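Local coordinates for possible prolidase (Bifidobacterium longum NCC2705, PDB 2P9B), which belongs to the amidohydrolase family and probably hydrolyses carbon-nitrogen bonds other than peptide bonds, its assignment as a prolidase being tentative, at residues A[210-214]-A[318-323]. Sequence-based numbering, arbitrary orientation.
Sequences VTDAQ and NSKNVV
Asn318 reaches from the helix to the loop and gives its ND2 to the backbone O of Thr211, 2.9 Å away, in the one direct hydrogen bond between 210-214 and 318-323. The bond is bent, 147° at the hydrogen, and the donor stands above the carbonyl plane of Thr211. Replacing Asn318 by alanine removes the amide and is likely to leave the Thr211 carbonyl without this donor and the loop less firmly tied.

Two waters extend the polar link: one donates to Asp212 O and Asn318 O, the other to Gln214 OE1 and Asn321 O. Val210 O accepts a CA-H...O contact from Ser319 CA at 3.3 Å, while Ser319 OG, hydrogen-bonded to Gln315 O one turn earlier, lies against Thr211 CG2.

The apolar part centres on Val210. Val210 CG1, set anti to its own backbone nitrogen (chi1 173°), meets Val322 CG1 at 4.0 Å and Val323 CG2 at 4.1 Å. Gln214 CG packs on Val322 CG2, and its NE2 is held by Gln248 O.

The contact fastens the loop between strand 202-205 and helix 226-238, in a TIM-barrel-type family, onto the long helix 313-335; Leu301 of helix 295-303 also touches Val210 and Thr211.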
loop_
_atom_site.group_PDB
_atom_site.type_symbol
_atom_site.label_atom_id
_atom_site.label_comp_id
_atom_site.label_asym_id
_atom_site.label_seq_id
_atom_site.Cartn_x
_atom_site.Cartn_y
_atom_site.Cartn_z
ATOM N N VAL A 210 0.039 -12.976 12.421
ATOM C CA VAL A 210 -1.077 -12.613 13.294
ATOM C C VAL A 210 -1.582 -13.765 14.163
ATOM O O VAL A 210 -2.025 -13.550 15.292
ATOM C CB VAL A 210 -2.272 -12.070 12.471
ATOM C CG1 VAL A 210 -3.480 -11.851 13.374
ATOM C CG2 VAL A 210 -1.886 -10.763 11.794
ATOM N N THR A 211 -1.519 -14.986 13.642
ATOM C CA THR A 211 -1.986 -16.148 14.392
ATOM C C THR A 211 -0.907 -16.747 15.287
ATOM O O THR A 211 -1.116 -17.791 15.904
ATOM C CB THR A 211 -2.502 -17.247 13.443
ATOM O OG1 THR A 211 -1.453 -17.641 12.553
ATOM C CG2 THR A 211 -3.689 -16.735 12.636
ATOM N N ASP A 212 0.241 -16.080 15.363
ATOM C CA ASP A 212 1.341 -16.553 16.193
ATOM C C ASP A 212 1.443 -15.759 17.489
ATOM O O ASP A 212 0.895 -14.664 17.610
ATOM C CB ASP A 212 2.673 -16.457 15.439
ATOM C CG ASP A 212 2.754 -17.416 14.264
ATOM O OD1 ASP A 212 2.439 -18.611 14.449
ATOM O OD2 ASP A 212 3.145 -16.976 13.163
ATOM N N ALA A 213 2.152 -16.322 18.457
ATOM C CA ALA A 213 2.330 -15.665 19.743
ATOM C C ALA A 213 3.219 -14.443 19.581
ATOM O O ALA A 213 3.994 -14.347 18.630
ATOM C CB ALA A 213 2.954 -16.629 20.737
ATOM N N GLN A 214 3.085 -13.501 20.506
ATOM C CA GLN A 214 3.911 -12.308 20.497
ATOM C C GLN A 214 5.113 -12.704 21.334
ATOM O O GLN A 214 5.019 -12.851 22.551
ATOM C CB GLN A 214 3.162 -11.134 21.121
ATOM C CG GLN A 214 1.936 -10.742 20.322
ATOM C CD GLN A 214 1.181 -9.581 20.928
ATOM O OE1 GLN A 214 0.682 -9.666 22.052
ATOM N NE2 GLN A 214 1.092 -8.483 20.186
ATOM N N ASN A 318 -4.387 -16.011 19.734
ATOM C CA ASN A 318 -3.196 -15.278 19.314
ATOM C C ASN A 318 -3.615 -14.079 18.465
ATOM O O ASN A 318 -3.142 -12.963 18.671
ATOM C CB ASN A 318 -2.257 -16.179 18.502
ATOM C CG ASN A 318 -1.511 -17.186 19.365
ATOM O OD1 ASN A 318 -1.286 -16.957 20.555
ATOM N ND2 ASN A 318 -1.102 -18.297 18.760
ATOM N N SER A 319 -4.513 -14.327 17.516
ATOM C CA SER A 319 -5.014 -13.292 16.627
ATOM C C SER A 319 -5.660 -12.138 17.386
ATOM O O SER A 319 -5.414 -10.971 17.078
ATOM C CB SER A 319 -6.019 -13.897 15.641
ATOM O OG SER A 319 -5.387 -14.845 14.802
ATOM N N LYS A 320 -6.483 -12.457 18.383
ATOM C CA LYS A 320 -7.134 -11.418 19.171
ATOM C C LYS A 320 -6.092 -10.547 19.869
ATOM O O LYS A 320 -6.222 -9.326 19.901
ATOM C CB LYS A 320 -8.082 -12.033 20.216
ATOM C CG LYS A 320 -9.271 -12.789 19.629
ATOM C CD LYS A 320 -10.163 -13.362 20.732
ATOM C CE LYS A 320 -11.374 -14.084 20.155
ATOM N NZ LYS A 320 -12.217 -13.175 19.326
ATOM N N ASN A 321 -5.047 -11.165 20.415
ATOM C CA ASN A 321 -4.022 -10.385 21.104
ATOM C C ASN A 321 -3.231 -9.512 20.131
ATOM O O ASN A 321 -2.957 -8.351 20.415
ATOM C CB ASN A 321 -3.077 -11.297 21.890
ATOM C CG ASN A 321 -3.805 -12.101 22.954
ATOM O OD1 ASN A 321 -4.892 -11.725 23.396
ATOM N ND2 ASN A 321 -3.205 -13.201 23.377
ATOM N N VAL A 322 -2.873 -10.068 18.982
ATOM C CA VAL A 322 -2.128 -9.310 17.982
ATOM C C VAL A 322 -2.959 -8.180 17.375
ATOM O O VAL A 322 -2.473 -7.057 17.227
ATOM C CB VAL A 322 -1.640 -10.221 16.837
ATOM C CG1 VAL A 322 -1.232 -9.373 15.622
ATOM C CG2 VAL A 322 -0.467 -11.058 17.312
ATOM N N VAL A 323 -4.203 -8.479 17.006
ATOM C CA VAL A 323 -5.072 -7.474 16.402
ATOM C C VAL A 323 -5.364 -6.335 17.371
ATOM O O VAL A 323 -5.494 -5.183 16.962
ATOM C CB VAL A 323 -6.403 -8.096 15.915
ATOM C CG1 VAL A 323 -7.345 -7.002 15.420
ATOM C CG2 VAL A 323 -6.124 -9.074 14.784
HETATM O O HOH W 1 -0.369 -13.340 19.613
HETATM O O HOH W 2 -1.246 -7.913 22.901
#